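PDB 1VPQ: DUF72 domain-containing protein from Thermotoga maritima, which is of unknown function but belongs to the DUF72 family, related to the TIM barrels. Local coordinates for residues 171-177 and 194-200. Residues are numbered along the deposited sequence; the frame is centred on the assembly and turned at random.
Sequences RNHGITF and ITTTDYA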
ATOM      1  N   ARG A 171      -7.703   2.783 -16.702  1.00 30.54           N
ATOM      2  CA  ARG A 171      -8.852   3.677 -16.929  1.00 31.25           C
ATOM      3  C   ARG A 171     -10.111   3.010 -17.493  1.00 31.14           C
ATOM      4  O   ARG A 171     -11.247   3.396 -17.155  1.00 32.24           O
ATOM      5  CB  ARG A 171      -8.467   4.809 -17.893  1.00 31.72           C
ATOM      6  CG  ARG A 171      -7.827   6.012 -17.231  1.00 33.37           C
ATOM      7  CD  ARG A 171      -7.565   7.116 -18.248  1.00 36.11           C
ATOM      8  NE  ARG A 171      -6.168   7.133 -18.676  1.00 38.68           N
ATOM      9  CZ  ARG A 171      -5.192   7.840 -18.097  1.00 41.27           C
ATOM     10  NH1 ARG A 171      -5.430   8.626 -17.041  1.00 41.62           N
ATOM     11  NH2 ARG A 171      -3.953   7.766 -18.582  1.00 42.13           N
ATOM     12  N   ASN A 172      -9.936   2.058 -18.404  1.00 30.78           N
ATOM     13  CA  ASN A 172     -11.093   1.399 -19.011  1.00 30.10           C
ATOM     14  C   ASN A 172     -11.758   0.428 -18.046  1.00 29.88           C
ATOM     15  O   ASN A 172     -12.920   0.070 -18.228  1.00 29.53           O
ATOM     16  CB  ASN A 172     -10.711   0.681 -20.299  1.00 30.12           C
ATOM     17  CG  ASN A 172     -10.672   1.608 -21.500  1.00 29.97           C
ATOM     18  OD1 ASN A 172     -11.478   2.522 -21.628  1.00 31.18           O
ATOM     19  ND2 ASN A 172      -9.740   1.358 -22.395  1.00 30.86           N
ATOM     20  N   HIS A 173     -11.019   0.024 -17.014  1.00 29.37           N
ATOM     21  CA  HIS A 173     -11.510  -0.945 -16.040  1.00 29.38           C
ATOM     22  C   HIS A 173     -11.643  -0.406 -14.619  1.00 29.56           C
ATOM     23  O   HIS A 173     -11.929  -1.167 -13.704  1.00 29.37           O
ATOM     24  CB  HIS A 173     -10.613  -2.179 -16.085  1.00 29.40           C
ATOM     25  CG  HIS A 173     -10.613  -2.845 -17.424  1.00 29.20           C
ATOM     26  ND1 HIS A 173      -9.769  -2.464 -18.443  1.00 28.68           N
ATOM     27  CD2 HIS A 173     -11.407  -3.818 -17.933  1.00 29.13           C
ATOM     28  CE1 HIS A 173     -10.020  -3.199 -19.512  1.00 28.95           C
ATOM     29  NE2 HIS A 173     -11.007  -4.029 -19.229  1.00 28.61           N
ATOM     30  N   GLY A 174     -11.461   0.906 -14.445  1.00 29.78           N
ATOM     31  CA  GLY A 174     -11.625   1.566 -13.142  1.00 29.94           C
ATOM     32  C   GLY A 174     -10.709   1.033 -12.050  1.00 30.34           C
ATOM     33  O   GLY A 174     -11.123   0.864 -10.897  1.00 30.26           O
ATOM     34  N   ILE A 175      -9.462   0.760 -12.414  1.00 30.70           N
ATOM     35  CA  ILE A 175      -8.446   0.347 -11.447  1.00 30.90           C
ATOM     36  C   ILE A 175      -7.575   1.545 -11.094  1.00 31.09           C
ATOM     37  O   ILE A 175      -7.037   2.213 -11.970  1.00 30.93           O
ATOM     38  CB  ILE A 175      -7.570  -0.789 -11.983  1.00 30.93           C
ATOM     39  CG1 ILE A 175      -8.436  -2.015 -12.308  1.00 31.45           C
ATOM     40  CG2 ILE A 175      -6.487  -1.156 -10.959  1.00 30.97           C
ATOM     41  CD1 ILE A 175      -7.763  -3.048 -13.198  1.00 32.17           C
ATOM     42  N   THR A 176      -7.457   1.814  -9.799  1.00 31.46           N
ATOM     43  CA  THR A 176      -6.659   2.923  -9.304  1.00 31.54           C
ATOM     44  C   THR A 176      -5.162   2.598  -9.453  1.00 32.17           C
ATOM     45  O   THR A 176      -4.694   1.518  -9.073  1.00 31.63           O
ATOM     46  CB  THR A 176      -7.028   3.241  -7.833  1.00 31.61           C
ATOM     47  OG1 THR A 176      -8.383   3.721  -7.772  1.00 29.78           O
ATOM     48  CG2 THR A 176      -6.086   4.278  -7.221  1.00 31.49           C
ATOM     49  N   PHE A 177      -4.429   3.545 -10.029  1.00 32.78           N
ATOM     50  CA  PHE A 177      -2.999   3.404 -10.264  1.00 33.30           C
ATOM     51  C   PHE A 177      -2.186   3.738  -9.004  1.00 33.47           C
ATOM     52  O   PHE A 177      -2.344   4.812  -8.416  1.00 33.75           O
ATOM     53  CB  PHE A 177      -2.566   4.309 -11.427  1.00 33.35           C
ATOM     54  CG  PHE A 177      -1.087   4.318 -11.652  1.00 34.13           C
ATOM     55  CD1 PHE A 177      -0.443   3.195 -12.157  1.00 34.79           C
ATOM     56  CD2 PHE A 177      -0.330   5.433 -11.332  1.00 35.01           C
ATOM     57  CE1 PHE A 177       0.919   3.191 -12.355  1.00 35.00           C
ATOM     58  CE2 PHE A 177       1.031   5.435 -11.524  1.00 35.41           C
ATOM     59  CZ  PHE A 177       1.660   4.314 -12.027  1.00 35.63           C
ATOM     60  N   ILE A 194       0.246  10.001 -11.673  1.00 31.62           N
ATOM     61  CA  ILE A 194      -0.856   9.899 -12.633  1.00 31.47           C
ATOM     62  C   ILE A 194      -2.077   9.289 -11.956  1.00 31.24           C
ATOM     63  O   ILE A 194      -1.946   8.428 -11.071  1.00 30.05           O
ATOM     64  CB  ILE A 194      -0.455   9.005 -13.844  1.00 31.64           C
ATOM     65  CG1 ILE A 194       0.510   9.750 -14.764  1.00 31.32           C
ATOM     66  CG2 ILE A 194      -1.681   8.563 -14.668  1.00 32.12           C
ATOM     67  CD1 ILE A 194       1.245   8.832 -15.686  1.00 31.56           C
ATOM     68  N   THR A 195      -3.259   9.736 -12.381  1.00 30.65           N
ATOM     69  CA  THR A 195      -4.513   9.147 -11.903  1.00 30.99           C
ATOM     70  C   THR A 195      -5.272   8.453 -13.038  1.00 30.66           C
ATOM     71  O   THR A 195      -5.391   8.983 -14.139  1.00 30.43           O
ATOM     72  CB  THR A 195      -5.451  10.198 -11.256  1.00 31.01           C
ATOM     73  OG1 THR A 195      -5.696  11.266 -12.177  1.00 31.56           O
ATOM     74  CG2 THR A 195      -4.835  10.751  -9.988  1.00 31.30           C
ATOM     75  N   THR A 196      -5.775   7.258 -12.745  1.00 30.26           N
ATOM     76  CA  THR A 196      -6.588   6.483 -13.679  1.00 29.69           C
ATOM     77  C   THR A 196      -8.058   6.397 -13.239  1.00 29.28           C
ATOM     78  O   THR A 196      -8.893   5.872 -13.975  1.00 28.71           O
ATOM     79  CB  THR A 196      -6.060   5.060 -13.773  1.00 29.72           C
ATOM     80  OG1 THR A 196      -6.043   4.485 -12.464  1.00 29.75           O
ATOM     81  CG2 THR A 196      -4.657   5.046 -14.350  1.00 30.29           C
ATOM     82  N   THR A 197      -8.346   6.897 -12.033  1.00 28.94           N
ATOM     83  CA  THR A 197      -9.658   6.785 -11.400  1.00 28.53           C
ATOM     84  C   THR A 197      -9.960   8.088 -10.660  1.00 28.38           C
ATOM     85  O   THR A 197      -9.373   9.122 -10.968  1.00 28.23           O
ATOM     86  CB  THR A 197      -9.702   5.590 -10.412  1.00 28.67           C
ATOM     87  OG1 THR A 197      -8.723   5.774  -9.386  1.00 27.41           O
ATOM     88  CG2 THR A 197      -9.429   4.280 -11.127  1.00 28.39           C
ATOM     89  N   ASP A 198     -10.891   8.031  -9.709  1.00 28.13           N
ATOM     90  CA  ASP A 198     -11.205   9.158  -8.830  1.00 27.90           C
ATOM     91  C   ASP A 198     -10.632   8.937  -7.429  1.00 27.94           C
ATOM     92  O   ASP A 198     -11.144   9.480  -6.443  1.00 28.15           O
ATOM     93  CB  ASP A 198     -12.721   9.409  -8.781  1.00 28.07           C
ATOM     94  CG  ASP A 198     -13.524   8.191  -8.317  1.00 28.02           C
ATOM     95  OD1 ASP A 198     -12.967   7.077  -8.246  1.00 28.07           O
ATOM     96  OD2 ASP A 198     -14.727   8.350  -8.037  1.00 27.17           O
ATOM     97  N   TYR A 199      -9.566   8.136  -7.364  1.00 27.45           N
ATOM     98  CA  TYR A 199      -8.730   8.000  -6.178  1.00 27.53           C
ATOM     99  C   TYR A 199      -7.260   7.942  -6.585  1.00 27.42           C
ATOM    100  O   TYR A 199      -6.921   7.427  -7.654  1.00 27.44           O
ATOM    101  CB  TYR A 199      -9.107   6.743  -5.385  1.00 27.41           C
ATOM    102  CG  TYR A 199     -10.491   6.841  -4.802  1.00 26.98           C
ATOM    103  CD1 TYR A 199     -10.707   7.503  -3.602  1.00 27.01           C
ATOM    104  CD2 TYR A 199     -11.593   6.309  -5.470  1.00 27.15           C
ATOM    105  CE1 TYR A 199     -11.988   7.620  -3.067  1.00 26.99           C
ATOM    106  CE2 TYR A 199     -12.882   6.420  -4.943  1.00 26.81           C
ATOM    107  CZ  TYR A 199     -13.069   7.078  -3.740  1.00 27.30           C
ATOM    108  OH  TYR A 199     -14.333   7.200  -3.200  1.00 26.47           O
ATOM    109  N   ALA A 200      -6.399   8.507  -5.743  1.00 27.48           N
ATOM    110  CA  ALA A 200      -4.944   8.343  -5.877  1.00 27.59           C
ATOM    111  C   ALA A 200      -4.428   7.470  -4.746  1.00 27.56           C
ATOM    112  O   ALA A 200      -4.986   7.461  -3.651  1.00 27.34           O
ATOM    113  CB  ALA A 200      -4.239   9.681  -5.861  1.00 27.63           C
TER
HETATM  114  O   HOH W   1      -5.598   6.501  -9.926  1.00 12.75           O
HETATM  115  O   HOH W   2      -3.327   7.157  -8.935  1.00 15.93           O
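Where neighbouring parallel strands begin, side chains and water can make links that backbone pairing has yet to supply, as Thr196, Arg171 and Phe177 illustrate. Thr196, the residue most covered here, donates from OG1 a short 2.5 Å hydrogen bond to Ile175 O, joining the loop before strand 199-204 to the residue leading into strand 176-181. Thr176 OG1 and Thr197 OG1 share a 2.6 Å hydrogen bond, while Thr197 OG1 also accepts from Tyr199 N (3.2 Å), closing an ST turn. Water 1 bridges Phe177 N, Thr196 N and Tyr199 O; water 2 ties Phe177 O to Ile194 O. The Phe177 ring presents its edge to Ile194 O, CD2 lying 3.4 Å away, and meets Tyr167 edge-to-face. From the last turn of helix 164-173, Arg171 lays its aliphatic chain along the loop, CG being 3.4 Å from Thr196 O. Gly174, with positive phi, turns the chain from helix into strand. Such a turn beside the next parallel strand is characteristic of the β/α repeats of a TIM-barrel-like fold.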